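Long-range contacts in lipoate-protein ligase 1 (PDB 5T8U), which is a member of the lipoyl protein ligase A/B family and holds lipoic acid in a pocket of its catalytic domain: residues Lys41-Ile45 / Asn249-Asn255; Glu76-Ile82 / Asn179-Thr183; Tyr100-Val106 / Leu170-Glu174. All coordinates share one frame. Residues are numbered along the deposited sequence.

Interaction 1: residues Lys41-Ile45 / Asn249-Asn255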
ATOM      1  N   LYS A  41      23.882  -3.775  -3.662  1.00 84.84           N
ATOM      2  CA  LYS A  41      24.492  -4.754  -4.555  1.00 87.72           C
ATOM      3  C   LYS A  41      23.656  -4.955  -5.813  1.00 86.09           C
ATOM      4  O   LYS A  41      24.208  -5.094  -6.910  1.00 87.63           O
ATOM      5  CB  LYS A  41      24.687  -6.084  -3.829  1.00 92.00           C
ATOM      6  CG  LYS A  41      25.362  -7.150  -4.683  1.00 95.62           C
ATOM      7  CD  LYS A  41      25.585  -8.440  -3.911  1.00 98.46           C
ATOM      8  CE  LYS A  41      26.244  -9.498  -4.787  1.00101.82           C
ATOM      9  NZ  LYS A  41      26.457 -10.782  -4.062  1.00104.77           N
ATOM     10  N   TYR A  42      22.327  -4.975  -5.678  1.00 84.78           N
ATOM     11  CA  TYR A  42      21.476  -5.104  -6.855  1.00 84.55           C
ATOM     12  C   TYR A  42      21.558  -3.855  -7.720  1.00 83.75           C
ATOM     13  O   TYR A  42      21.634  -3.949  -8.951  1.00 84.94           O
ATOM     14  CB  TYR A  42      20.039  -5.401  -6.430  1.00 83.16           C
ATOM     15  CG  TYR A  42      19.873  -6.824  -5.951  1.00 84.93           C
ATOM     16  CD1 TYR A  42      19.571  -7.845  -6.843  1.00 86.91           C
ATOM     17  CD2 TYR A  42      20.049  -7.153  -4.614  1.00 86.61           C
ATOM     18  CE1 TYR A  42      19.432  -9.152  -6.413  1.00 89.08           C
ATOM     19  CE2 TYR A  42      19.911  -8.456  -4.175  1.00 88.64           C
ATOM     20  CZ  TYR A  42      19.603  -9.452  -5.078  1.00 89.54           C
ATOM     21  OH  TYR A  42      19.466 -10.751  -4.647  1.00 91.97           O
ATOM     22  N   LEU A  43      21.547  -2.679  -7.101  1.00 83.60           N
ATOM     23  CA  LEU A  43      22.119  -1.519  -7.759  1.00 84.73           C
ATOM     24  C   LEU A  43      23.624  -1.726  -7.894  1.00 87.31           C
ATOM     25  O   LEU A  43      24.241  -2.477  -7.134  1.00 94.26           O
ATOM     26  CB  LEU A  43      21.829  -0.242  -6.971  1.00 80.55           C
ATOM     27  CG  LEU A  43      20.373   0.052  -6.603  1.00 75.52           C
ATOM     28  CD1 LEU A  43      20.292   1.345  -5.803  1.00 73.98           C
ATOM     29  CD2 LEU A  43      19.493   0.132  -7.842  1.00 73.35           C
ATOM     30  N   ASN A  44      24.220  -1.061  -8.881  1.00 74.83           N
ATOM     31  CA  ASN A  44      25.647  -1.208  -9.141  1.00 75.83           C
ATOM     32  C   ASN A  44      26.490  -0.209  -8.355  1.00 75.32           C
ATOM     33  O   ASN A  44      27.588   0.158  -8.798  1.00 77.71           O
ATOM     34  CB  ASN A  44      25.916  -1.083 -10.641  1.00 80.09           C
ATOM     35  CG  ASN A  44      25.236  -2.174 -11.446  1.00 80.97           C
ATOM     36  OD1 ASN A  44      25.263  -3.347 -11.071  1.00 80.17           O
ATOM     37  ND2 ASN A  44      24.615  -1.792 -12.554  1.00 82.20           N
ATOM     38  N   ILE A  45      26.005   0.237  -7.197  0.82 71.79           N
ATOM     39  CA  ILE A  45      26.697   1.230  -6.384  0.82 72.18           C
ATOM     40  C   ILE A  45      27.857   0.566  -5.654  0.82 77.86           C
ATOM     41  O   ILE A  45      29.028   0.832  -5.950  0.82 80.18           O
ATOM     42  CB  ILE A  45      25.729   1.905  -5.393  0.82 69.42           C
ATOM     43  CG1 ILE A  45      24.627   2.653  -6.153  0.82 69.90           C
ATOM     44  CG2 ILE A  45      26.479   2.869  -4.477  0.82 68.53           C
ATOM     45  CD1 ILE A  45      23.488   3.144  -5.282  0.82 69.21           C
ATOM     46  N   ASN A 249      17.148  -2.301 -14.793  1.00 65.96           N
ATOM     47  CA  ASN A 249      18.264  -2.908 -14.072  1.00 64.70           C
ATOM     48  C   ASN A 249      18.078  -4.420 -14.082  1.00 70.04           C
ATOM     49  O   ASN A 249      17.302  -4.970 -13.297  1.00 69.95           O
ATOM     50  CB  ASN A 249      18.334  -2.362 -12.651  1.00 62.55           C
ATOM     51  CG  ASN A 249      19.514  -2.908 -11.873  1.00 63.36           C
ATOM     52  OD1 ASN A 249      19.845  -4.088 -11.972  1.00 64.73           O
ATOM     53  ND2 ASN A 249      20.160  -2.048 -11.097  1.00 62.84           N
ATOM     54  N   ASN A 250      18.805  -5.102 -14.970  1.00 80.97           N
ATOM     55  CA  ASN A 250      18.593  -6.532 -15.168  1.00 84.68           C
ATOM     56  C   ASN A 250      18.849  -7.332 -13.897  1.00 82.85           C
ATOM     57  O   ASN A 250      18.253  -8.399 -13.710  1.00 86.25           O
ATOM     58  CB  ASN A 250      19.481  -7.033 -16.306  1.00 87.78           C
ATOM     59  CG  ASN A 250      18.986  -6.583 -17.667  1.00 87.39           C
ATOM     60  OD1 ASN A 250      17.802  -6.713 -17.983  1.00 86.16           O
ATOM     61  ND2 ASN A 250      19.888  -6.039 -18.476  1.00 88.28           N
ATOM     62  N   ASN A 251      19.727  -6.849 -13.013  1.00 74.30           N
ATOM     63  CA  ASN A 251      19.928  -7.536 -11.740  1.00 74.31           C
ATOM     64  C   ASN A 251      18.637  -7.595 -10.934  1.00 76.23           C
ATOM     65  O   ASN A 251      18.423  -8.546 -10.174  1.00 74.44           O
ATOM     66  CB  ASN A 251      21.024  -6.848 -10.926  1.00 74.12           C
ATOM     67  CG  ASN A 251      22.402  -7.033 -11.527  1.00 77.81           C
ATOM     68  OD1 ASN A 251      22.709  -8.080 -12.095  1.00 80.67           O
ATOM     69  ND2 ASN A 251      23.244  -6.013 -11.400  1.00 77.61           N
ATOM     70  N   ILE A 252      17.771  -6.597 -11.088  1.00 83.32           N
ATOM     71  CA  ILE A 252      16.506  -6.552 -10.361  1.00 85.20           C
ATOM     72  C   ILE A 252      15.400  -7.261 -11.129  1.00 85.00           C
ATOM     73  O   ILE A 252      14.660  -8.071 -10.564  1.00 89.80           O
ATOM     74  CB  ILE A 252      16.126  -5.084 -10.060  1.00 82.47           C
ATOM     75  CG1 ILE A 252      17.193  -4.426  -9.177  1.00 83.22           C
ATOM     76  CG2 ILE A 252      14.750  -5.010  -9.388  1.00 81.44           C
ATOM     77  CD1 ILE A 252      16.961  -2.945  -8.907  1.00 81.68           C
ATOM     78  N   THR A 253      15.269  -6.974 -12.424  1.00 73.87           N
ATOM     79  CA  THR A 253      14.125  -7.431 -13.202  1.00 71.89           C
ATOM     80  C   THR A 253      14.358  -8.765 -13.901  1.00 76.72           C
ATOM     81  O   THR A 253      13.399  -9.345 -14.422  1.00 72.43           O
ATOM     82  CB  THR A 253      13.735  -6.372 -14.243  1.00 72.90           C
ATOM     83  OG1 THR A 253      12.561  -6.797 -14.945  1.00 75.08           O
ATOM     84  CG2 THR A 253      14.862  -6.138 -15.242  1.00 73.91           C
ATOM     85  N   LYS A 254      15.594  -9.258 -13.931  1.00 94.66           N
ATOM     86  CA  LYS A 254      15.897 -10.578 -14.471  1.00100.81           C
ATOM     87  C   LYS A 254      16.092 -11.615 -13.374  1.00100.73           C
ATOM     88  O   LYS A 254      16.449 -12.761 -13.671  1.00104.79           O
ATOM     89  CB  LYS A 254      17.143 -10.514 -15.356  1.00101.30           C
ATOM     90  N   ASN A 255      15.865 -11.241 -12.117  1.00 94.94           N
ATOM     91  CA  ASN A 255      16.038 -12.163 -11.010  1.00 94.80           C
ATOM     92  C   ASN A 255      14.883 -13.166 -10.976  1.00 92.61           C
ATOM     93  O   ASN A 255      13.746 -12.824 -11.309  1.00 93.72           O
ATOM     94  CB  ASN A 255      16.098 -11.392  -9.695  1.00 93.18           C
ATOM     95  CG  ASN A 255      16.400 -12.284  -8.508  1.00 96.43           C
ATOM     96  OD1 ASN A 255      15.548 -13.050  -8.059  1.00 99.22           O
ATOM     97  ND2 ASN A 255      17.615 -12.178  -7.983  1.00 96.98           N
TER

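Interaction 2: residues Glu76-Ile82 / Asn179-Thr183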
ATOM      1  N   GLU A  76     -16.191  -4.881  -4.820  0.91 94.28           N
ATOM      2  CA  GLU A  76     -15.678  -3.546  -5.098  0.91 93.79           C
ATOM      3  C   GLU A  76     -15.648  -3.218  -6.583  0.91 94.64           C
ATOM      4  O   GLU A  76     -15.811  -2.050  -6.954  0.91 94.33           O
ATOM      5  CB  GLU A  76     -14.262  -3.395  -4.532  0.91 92.45           C
ATOM      6  CG  GLU A  76     -14.044  -4.077  -3.191  0.91 94.26           C
ATOM      7  CD  GLU A  76     -15.002  -3.597  -2.120  0.91 96.63           C
ATOM      8  OE1 GLU A  76     -15.612  -2.522  -2.304  0.91 97.71           O
ATOM      9  OE2 GLU A  76     -15.146  -4.295  -1.095  0.91 97.42           O
ATOM     10  N   CYS A  77     -15.443  -4.216  -7.439  1.00 98.38           N
ATOM     11  CA  CYS A  77     -15.213  -3.997  -8.859  1.00 98.83           C
ATOM     12  C   CYS A  77     -16.415  -4.448  -9.676  1.00101.41           C
ATOM     13  O   CYS A  77     -17.055  -5.455  -9.358  1.00103.16           O
ATOM     14  CB  CYS A  77     -13.965  -4.752  -9.329  1.00 97.30           C
ATOM     15  SG  CYS A  77     -12.509  -4.507  -8.288  1.00 94.52           S
ATOM     16  N   ASN A  78     -16.718  -3.690 -10.731  1.00102.63           N
ATOM     17  CA  ASN A  78     -17.684  -4.102 -11.748  1.00106.51           C
ATOM     18  C   ASN A  78     -16.878  -4.641 -12.928  1.00104.87           C
ATOM     19  O   ASN A  78     -16.631  -3.958 -13.921  1.00105.43           O
ATOM     20  CB  ASN A  78     -18.592  -2.940 -12.141  1.00108.89           C
ATOM     21  CG  ASN A  78     -19.619  -3.329 -13.185  1.00113.04           C
ATOM     22  OD1 ASN A  78     -19.640  -2.782 -14.286  1.00114.00           O
ATOM     23  ND2 ASN A  78     -20.473  -4.289 -12.845  1.00115.21           N
ATOM     24  N   LEU A  79     -16.469  -5.905 -12.797  1.00100.55           N
ATOM     25  CA  LEU A  79     -15.477  -6.482 -13.701  1.00 99.89           C
ATOM     26  C   LEU A  79     -15.884  -6.349 -15.162  1.00 99.87           C
ATOM     27  O   LEU A  79     -15.029  -6.177 -16.038  1.00102.17           O
ATOM     28  CB  LEU A  79     -15.256  -7.953 -13.347  1.00100.50           C
ATOM     29  CG  LEU A  79     -14.781  -8.224 -11.919  1.00 98.02           C
ATOM     30  CD1 LEU A  79     -14.928  -9.696 -11.584  1.00 99.87           C
ATOM     31  CD2 LEU A  79     -13.342  -7.774 -11.741  1.00 94.43           C
ATOM     32  N   LYS A  80     -17.184  -6.440 -15.449  1.00 93.28           N
ATOM     33  CA  LYS A  80     -17.650  -6.380 -16.831  1.00 92.79           C
ATOM     34  C   LYS A  80     -17.100  -5.151 -17.546  1.00 96.20           C
ATOM     35  O   LYS A  80     -16.531  -5.252 -18.640  1.00 95.33           O
ATOM     36  CB  LYS A  80     -19.179  -6.383 -16.865  1.00 93.75           C
ATOM     37  N   ASN A  81     -17.257  -3.975 -16.935  1.00106.42           N
ATOM     38  CA  ASN A  81     -16.776  -2.750 -17.562  1.00109.02           C
ATOM     39  C   ASN A  81     -15.257  -2.687 -17.582  1.00104.54           C
ATOM     40  O   ASN A  81     -14.676  -2.058 -18.474  1.00108.09           O
ATOM     41  CB  ASN A  81     -17.351  -1.537 -16.838  1.00109.04           C
ATOM     42  CG  ASN A  81     -18.861  -1.577 -16.765  1.00112.39           C
ATOM     43  OD1 ASN A  81     -19.468  -2.636 -16.915  1.00115.08           O
ATOM     44  ND2 ASN A  81     -19.477  -0.426 -16.538  1.00112.42           N
ATOM     45  N   ILE A  82     -14.597  -3.331 -16.619  1.00 91.89           N
ATOM     46  CA  ILE A  82     -13.141  -3.350 -16.616  1.00 85.96           C
ATOM     47  C   ILE A  82     -12.632  -4.098 -17.839  1.00 85.22           C
ATOM     48  O   ILE A  82     -11.809  -3.585 -18.606  1.00 86.17           O
ATOM     49  CB  ILE A  82     -12.617  -3.972 -15.313  1.00 82.63           C
ATOM     50  CG1 ILE A  82     -13.109  -3.167 -14.114  1.00 78.11           C
ATOM     51  CG2 ILE A  82     -11.102  -4.049 -15.333  1.00 81.02           C
ATOM     52  CD1 ILE A  82     -12.572  -3.659 -12.803  1.00 73.12           C
ATOM     53  N   ASN A 179     -16.249   5.811 -11.393  0.95119.09           N
ATOM     54  CA  ASN A 179     -17.513   5.158 -11.075  0.95121.58           C
ATOM     55  C   ASN A 179     -17.877   4.048 -12.053  0.95122.35           C
ATOM     56  O   ASN A 179     -18.819   3.295 -11.779  0.95125.93           O
ATOM     57  CB  ASN A 179     -18.633   6.200 -11.029  0.95123.25           C
ATOM     58  CG  ASN A 179     -18.566   7.073  -9.789  0.95122.18           C
ATOM     59  OD1 ASN A 179     -18.330   6.583  -8.684  0.95120.50           O
ATOM     60  ND2 ASN A 179     -18.762   8.373  -9.969  0.95123.27           N
ATOM     61  N   LYS A 180     -17.169   3.921 -13.178  1.00116.91           N
ATOM     62  CA  LYS A 180     -17.425   2.808 -14.086  1.00115.72           C
ATOM     63  C   LYS A 180     -16.857   1.496 -13.560  1.00108.12           C
ATOM     64  O   LYS A 180     -17.402   0.427 -13.856  1.00112.35           O
ATOM     65  CB  LYS A 180     -16.831   3.092 -15.465  1.00117.92           C
ATOM     66  CG  LYS A 180     -17.534   4.181 -16.254  1.00121.37           C
ATOM     67  CD  LYS A 180     -16.951   4.282 -17.655  1.00122.52           C
ATOM     68  CE  LYS A 180     -17.543   5.444 -18.437  1.00124.37           C
ATOM     69  NZ  LYS A 180     -16.944   5.555 -19.798  1.00124.65           N
ATOM     70  N   TYR A 181     -15.777   1.554 -12.785  1.00 91.37           N
ATOM     71  CA  TYR A 181     -15.025   0.370 -12.388  1.00 85.71           C
ATOM     72  C   TYR A 181     -15.207  -0.007 -10.928  1.00 89.02           C
ATOM     73  O   TYR A 181     -15.238  -1.196 -10.603  1.00 83.93           O
ATOM     74  CB  TYR A 181     -13.533   0.590 -12.670  1.00 81.89           C
ATOM     75  CG  TYR A 181     -13.254   1.072 -14.077  1.00 81.15           C
ATOM     76  CD1 TYR A 181     -12.234   1.978 -14.334  1.00 79.33           C
ATOM     77  CD2 TYR A 181     -14.016   0.623 -15.149  1.00 82.91           C
ATOM     78  CE1 TYR A 181     -11.979   2.423 -15.618  1.00 80.58           C
ATOM     79  CE2 TYR A 181     -13.769   1.062 -16.435  1.00 84.17           C
ATOM     80  CZ  TYR A 181     -12.749   1.960 -16.665  1.00 83.74           C
ATOM     81  OH  TYR A 181     -12.502   2.397 -17.947  1.00 85.13           O
ATOM     82  N   LEU A 182     -15.330   0.974 -10.032  1.00106.18           N
ATOM     83  CA  LEU A 182     -15.474   0.705  -8.602  1.00111.54           C
ATOM     84  C   LEU A 182     -16.942   0.400  -8.301  1.00114.04           C
ATOM     85  O   LEU A 182     -17.681   1.197  -7.719  1.00116.64           O
ATOM     86  CB  LEU A 182     -14.957   1.884  -7.788  1.00110.88           C
ATOM     87  CG  LEU A 182     -13.578   2.402  -8.210  1.00109.56           C
ATOM     88  CD1 LEU A 182     -13.168   3.602  -7.370  1.00109.02           C
ATOM     89  CD2 LEU A 182     -12.524   1.304  -8.122  1.00108.03           C
ATOM     90  N   THR A 183     -17.351  -0.799  -8.713  1.00110.88           N
ATOM     91  CA  THR A 183     -18.738  -1.258  -8.622  1.00110.80           C
ATOM     92  C   THR A 183     -19.727  -0.131  -8.907  1.00112.46           C
ATOM     93  O   THR A 183     -19.662   0.513  -9.955  1.00112.54           O
ATOM     94  CB  THR A 183     -19.048  -1.879  -7.235  1.00108.78           C
ATOM     95  OG1 THR A 183     -20.261  -2.638  -7.313  1.00110.19           O
ATOM     96  CG2 THR A 183     -19.195  -0.812  -6.153  1.00107.69           C
TER

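Interaction 3: residues Tyr100-Val106 / Leu170-Glu174. With LPA (lipoic acid), chain C.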
ATOM      1  N   TYR A 100      -8.112   3.265  -8.456  1.00 69.26           N
ATOM      2  CA  TYR A 100      -7.896   3.290  -9.893  1.00 69.22           C
ATOM      3  C   TYR A 100      -6.641   4.091 -10.205  1.00 66.54           C
ATOM      4  O   TYR A 100      -6.350   5.089  -9.539  1.00 62.45           O
ATOM      5  CB  TYR A 100      -9.106   3.906 -10.599  1.00 71.67           C
ATOM      6  CG  TYR A 100      -8.948   4.117 -12.088  1.00 75.52           C
ATOM      7  CD1 TYR A 100      -9.148   3.078 -12.986  1.00 78.12           C
ATOM      8  CD2 TYR A 100      -8.624   5.366 -12.595  1.00 77.10           C
ATOM      9  CE1 TYR A 100      -9.015   3.274 -14.346  1.00 79.70           C
ATOM     10  CE2 TYR A 100      -8.490   5.573 -13.955  1.00 79.35           C
ATOM     11  CZ  TYR A 100      -8.687   4.523 -14.825  1.00 80.85           C
ATOM     12  OH  TYR A 100      -8.556   4.718 -16.180  1.00 83.83           O
ATOM     13  N   HIS A 101      -5.902   3.650 -11.219  1.00 68.94           N
ATOM     14  CA  HIS A 101      -4.657   4.288 -11.616  1.00 68.74           C
ATOM     15  C   HIS A 101      -4.684   4.593 -13.104  1.00 72.54           C
ATOM     16  O   HIS A 101      -5.302   3.872 -13.891  1.00 76.07           O
ATOM     17  CB  HIS A 101      -3.439   3.402 -11.318  1.00 65.30           C
ATOM     18  CG  HIS A 101      -2.980   3.450  -9.895  1.00 61.39           C
ATOM     19  ND1 HIS A 101      -3.627   4.179  -8.921  1.00 62.36           N
ATOM     20  CD2 HIS A 101      -1.929   2.854  -9.282  1.00 60.46           C
ATOM     21  CE1 HIS A 101      -2.995   4.031  -7.770  1.00 62.12           C
ATOM     22  NE2 HIS A 101      -1.962   3.231  -7.962  1.00 60.70           N
ATOM     23  N   ASP A 102      -4.011   5.676 -13.477  1.00 70.80           N
ATOM     24  CA  ASP A 102      -3.686   5.955 -14.868  1.00 72.13           C
ATOM     25  C   ASP A 102      -2.506   6.919 -14.877  1.00 72.02           C
ATOM     26  O   ASP A 102      -1.981   7.295 -13.827  1.00 72.22           O
ATOM     27  CB  ASP A 102      -4.895   6.509 -15.632  1.00 74.05           C
ATOM     28  CG  ASP A 102      -5.321   7.884 -15.150  1.00 75.54           C
ATOM     29  OD1 ASP A 102      -4.617   8.481 -14.311  1.00 75.13           O
ATOM     30  OD2 ASP A 102      -6.374   8.371 -15.613  1.00 78.38           O
ATOM     31  N   LEU A 103      -2.095   7.327 -16.077  1.00 71.85           N
ATOM     32  CA  LEU A 103      -0.938   8.203 -16.199  1.00 69.84           C
ATOM     33  C   LEU A 103      -1.175   9.587 -15.606  1.00 68.01           C
ATOM     34  O   LEU A 103      -0.222  10.366 -15.503  1.00 66.88           O
ATOM     35  CB  LEU A 103      -0.535   8.322 -17.669  1.00 70.05           C
ATOM     36  CG  LEU A 103      -0.083   7.011 -18.316  1.00 69.21           C
ATOM     37  CD1 LEU A 103       0.143   7.194 -19.808  1.00 70.24           C
ATOM     38  CD2 LEU A 103       1.179   6.475 -17.652  1.00 67.45           C
ATOM     39  N   GLY A 104      -2.404   9.907 -15.210  0.98 68.70           N
ATOM     40  CA  GLY A 104      -2.686  11.175 -14.573  0.98 70.74           C
ATOM     41  C   GLY A 104      -2.379  11.233 -13.096  0.98 71.29           C
ATOM     42  O   GLY A 104      -2.673  12.246 -12.455  0.98 72.82           O
ATOM     43  N   ASN A 105      -1.797  10.177 -12.528  0.93 68.37           N
ATOM     44  CA  ASN A 105      -1.483  10.140 -11.108  0.93 66.18           C
ATOM     45  C   ASN A 105      -0.104   9.532 -10.907  0.93 64.14           C
ATOM     46  O   ASN A 105       0.351   8.702 -11.700  0.93 62.40           O
ATOM     47  CB  ASN A 105      -2.531   9.345 -10.309  0.93 66.64           C
ATOM     48  CG  ASN A 105      -2.431   7.847 -10.534  0.93 67.58           C
ATOM     49  OD1 ASN A 105      -3.091   7.295 -11.414  0.93 69.23           O
ATOM     50  ND2 ASN A 105      -1.614   7.180  -9.726  0.93 66.14           N
ATOM     51  N   VAL A 106       0.552   9.959  -9.835  1.00 65.78           N
ATOM     52  CA  VAL A 106       1.871   9.472  -9.469  1.00 64.75           C
ATOM     53  C   VAL A 106       1.723   8.502  -8.304  1.00 65.08           C
ATOM     54  O   VAL A 106       0.744   8.529  -7.553  1.00 66.50           O
ATOM     55  CB  VAL A 106       2.821  10.639  -9.107  1.00 64.65           C
ATOM     56  CG1 VAL A 106       4.248  10.144  -8.884  1.00 63.67           C
ATOM     57  CG2 VAL A 106       2.792  11.706 -10.194  1.00 68.25           C
ATOM     58  N   LEU A 170      -2.539  12.552  -6.787  1.00 67.46           N
ATOM     59  CA  LEU A 170      -3.428  12.799  -7.914  1.00 65.78           C
ATOM     60  C   LEU A 170      -3.026  14.089  -8.619  1.00 68.19           C
ATOM     61  O   LEU A 170      -3.096  15.174  -8.030  1.00 69.17           O
ATOM     62  CB  LEU A 170      -4.881  12.863  -7.446  1.00 63.70           C
ATOM     63  CG  LEU A 170      -5.639  11.535  -7.525  1.00 59.76           C
ATOM     64  CD1 LEU A 170      -4.853  10.383  -6.906  1.00 56.72           C
ATOM     65  CD2 LEU A 170      -6.984  11.683  -6.849  1.00 59.23           C
ATOM     66  N   ILE A 171      -2.610  13.963  -9.879  1.00 65.04           N
ATOM     67  CA  ILE A 171      -2.218  15.100 -10.703  1.00 65.09           C
ATOM     68  C   ILE A 171      -3.335  15.395 -11.696  1.00 70.47           C
ATOM     69  O   ILE A 171      -4.040  16.403 -11.577  1.00 71.35           O
ATOM     70  CB  ILE A 171      -0.892  14.827 -11.441  1.00 66.58           C
ATOM     71  CG1 ILE A 171       0.209  14.404 -10.459  1.00 66.22           C
ATOM     72  CG2 ILE A 171      -0.465  16.051 -12.255  1.00 69.61           C
ATOM     73  CD1 ILE A 171       0.644  15.480  -9.489  1.00 66.09           C
ATOM     74  N   ASN A 172      -3.503  14.508 -12.681  0.86 77.84           N
ATOM     75  CA  ASN A 172      -4.471  14.686 -13.757  0.86 83.96           C
ATOM     76  C   ASN A 172      -5.335  13.441 -13.927  0.86 90.24           C
ATOM     77  O   ASN A 172      -5.789  13.138 -15.032  0.86 87.84           O
ATOM     78  CB  ASN A 172      -3.761  15.022 -15.069  0.86 86.52           C
ATOM     79  CG  ASN A 172      -4.719  15.459 -16.161  0.86 90.35           C
ATOM     80  OD1 ASN A 172      -5.762  16.053 -15.888  0.86 92.04           O
ATOM     81  ND2 ASN A 172      -4.371  15.157 -17.408  0.86 90.93           N
ATOM     82  N   LEU A 173      -5.563  12.705 -12.841  1.00108.09           N
ATOM     83  CA  LEU A 173      -6.369  11.494 -12.915  1.00114.67           C
ATOM     84  C   LEU A 173      -7.745  11.796 -13.498  1.00114.10           C
ATOM     85  O   LEU A 173      -8.342  12.840 -13.224  1.00121.34           O
ATOM     86  CB  LEU A 173      -6.510  10.865 -11.526  1.00113.60           C
ATOM     87  CG  LEU A 173      -7.417   9.636 -11.426  1.00113.82           C
ATOM     88  CD1 LEU A 173      -6.843   8.504 -12.248  1.00113.47           C
ATOM     89  CD2 LEU A 173      -7.607   9.213  -9.980  1.00112.52           C
ATOM     90  N   GLU A 174      -8.240  10.876 -14.320  1.00 92.14           N
ATOM     91  CA  GLU A 174      -9.594  10.972 -14.858  1.00 89.99           C
ATOM     92  C   GLU A 174     -10.572  10.670 -13.730  1.00 96.19           C
ATOM     93  O   GLU A 174     -10.766   9.514 -13.350  1.00 89.43           O
ATOM     94  CB  GLU A 174      -9.767  10.008 -16.027  1.00 91.64           C
ATOM     95  CG  GLU A 174     -11.026  10.235 -16.848  1.00 96.04           C
ATOM     96  CD  GLU A 174     -11.102   9.319 -18.055  1.00 98.42           C
ATOM     97  OE1 GLU A 174     -12.004   9.514 -18.898  1.00101.07           O
ATOM     98  OE2 GLU A 174     -10.260   8.403 -18.162  1.00 96.85           O
TER
HETATM   99  C1  LPA C 401      -6.700   4.056   0.382  0.79 75.42           C
HETATM  100  O1  LPA C 401      -7.271   5.117   0.018  0.79 75.28           O
HETATM  101  C2  LPA C 401      -5.206   3.872   0.135  0.79 76.30           C
HETATM  102  O2  LPA C 401      -7.362   3.149   0.953  0.79 74.97           O
HETATM  103  C3  LPA C 401      -4.960   3.732  -1.365  0.79 76.78           C
HETATM  104  C4  LPA C 401      -3.554   3.192  -1.617  0.79 77.13           C
HETATM  105  C5  LPA C 401      -3.444   2.775  -3.083  0.79 78.68           C
HETATM  106  C6  LPA C 401      -2.209   2.159  -3.336  0.79 79.85           C
HETATM  107  S6  LPA C 401      -2.317   1.287  -4.601  0.79 81.08           S
HETATM  108  C7  LPA C 401      -0.823   3.519  -3.711  0.79 79.36           C
HETATM  109  C8  LPA C 401       0.125   2.969  -4.869  0.79 79.70           C
HETATM  110  S8  LPA C 401      -0.570   1.360  -5.404  0.79 80.81           S

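Interaction 1: residues Lys41-Ile45 / Asn249-Asn255
Y42 stands in the last turn of helix 39-42 and has the largest share of this contact. Its carbonyl atom Y42 O accepts a hydrogen bond of 3.2 Å from N249 ND2. N249 is the N-cap of helix 250-253, and its OD1 takes a weak capping bond of 3.4 Å from I252 N. One amide side chain therefore caps its own short helix and ties it to the end of another. The Y42 side chain continues along the second segment. Y42 CB packs on I252 CG1 at 4.1 Å, and Y42 CE1 lies 3.9 Å from N255 ND2, which sits at the ring edge. N255 is an N-cap too, its OD1 accepting from the backbone N of E257. F31 of helix 22-34 meets the Y42 ring edge-to-face and also touches I252 and N255. The contact thus joins two short helices beside the edge of the large mixed sheet, where strands 13-17 and 244-245 are neighbours. L43 is the first residue to leave the helix. Its CA-to-CB bond points away, yet L43 CD2 reaches I252 CD1 at 4.1 Å. It is buried against L13 and L15 of strand 13-17 and against I246. N44 follows at the surface, with N44 OD1 3.4 Å from N251 ND2.

Interaction 2: residues Glu76-Ile82 / Asn179-Thr183
Two chain turns meet here through their backbones. Helix 73-76 ends at E76, C77 leaves helical geometry, and N78 is the N-cap of helix 79-84. In the second segment, L182 is the centre of an inverse gamma turn, after the weakly bonded helical turn about 179-181. The chains come closest at N78 and T183, whose CA atoms are 4.4 Å apart. N78 N donates a near-straight hydrogen bond of 2.9 Å to Y181 O. The same Y181 O receives a CA-H...O contact from C77 CA at 3.3 Å, and the weak gamma-turn bond from T183 N at 2.9 Å. E76 O has a CA-H...O contact with L182 CA at 3.2 Å. It is also 2.7 Å from T183 N, but the angle is too poor for a hydrogen bond.

Y181 has the largest share of the contact. Y181 CD2 packs on I82 CG1 at 4.0 Å, and Y181 CE2 lies 3.8 Å from N81 O. The ring also touches I65 of strand 64-66, and its OH is hydrogen-bonded to D85 OD2. C77 and I82 rest on I65 as well, so both segments share that strand as a floor. N81 points toward the second segment, with N81 ND2 3.5 Å from K180 O.

T183 is the last modelled residue before a gap from 184 to 200. Within the lipoyl protein ligase A/B catalytic domain, the turn between helices 73-76 and 79-84 is joined to an inverse gamma turn. L182 is not in the lipoic acid pocket: the nearest atoms of its side chain and the ligand are about 10 Å apart.

Interaction 3: residues Tyr100-Val106 / Leu170-Glu174
Most polar groups in the turn between strands 99-101 and 105-112 find partners close by. D102 to N105 form a type I beta turn, with N105 N bonded to D102 O at 3.2 Å. D102 OD1 accepts from G104 N at 2.8 Å, an Asx turn. D102 N in turn donates to N105 OD1 at 2.8 Å. L103 O accepts from R60 NH2. Across the segments, G104 O is the main acceptor. It takes a very short bond of 2.4 Å from N172 N and a weak one of 3.1 Å from I171 N. D102 OD2 accepts weakly from E174 N at 3.4 Å. G104 fits tightly, since a side chain there would run into N172 O. L173 CD1 packs against Y100 CD2 at 3.6 Å, and V106 CG2 against I171 CG1 at 3.7 Å. H101 belongs to the lipoic acid pocket. H101 ND1 donates to Y100 O at 2.9 Å; H101 NE2 lies 3.5 Å from S8 of lipoic acid, at the ring edge. N105 and L170 are an antiparallel non-hydrogen-bonded pair where strand 105-112 meets strand 162-170. H101 bonds through its backbone to S64 at strand 64-66, while helix 213-227 covers V106 and I171.

In the fold
Interaction 3 is buried; interactions 1 and 2 are only partly so. Interactions 2 and 3 are neighbours, with centres about 17 Å apart. They touch where Y181 CE1 lies 3.3 Å from Y100 CE1, and loop 170-174 leads on to helix 178-181. Both rest on strand 64-66, and all four segments belong to the lipoyl protein ligase A/B catalytic domain. Interaction 1 stands apart, its centre about 37 Å from that of interaction 2 and 28 Å from that of interaction 3. Its chemistry rests on one side-chain amide bonded to a helix-end carbonyl, and on apolar side chains, whereas interactions 2 and 3 rely more on backbone atoms. Interaction 3 alone contains a pocket residue.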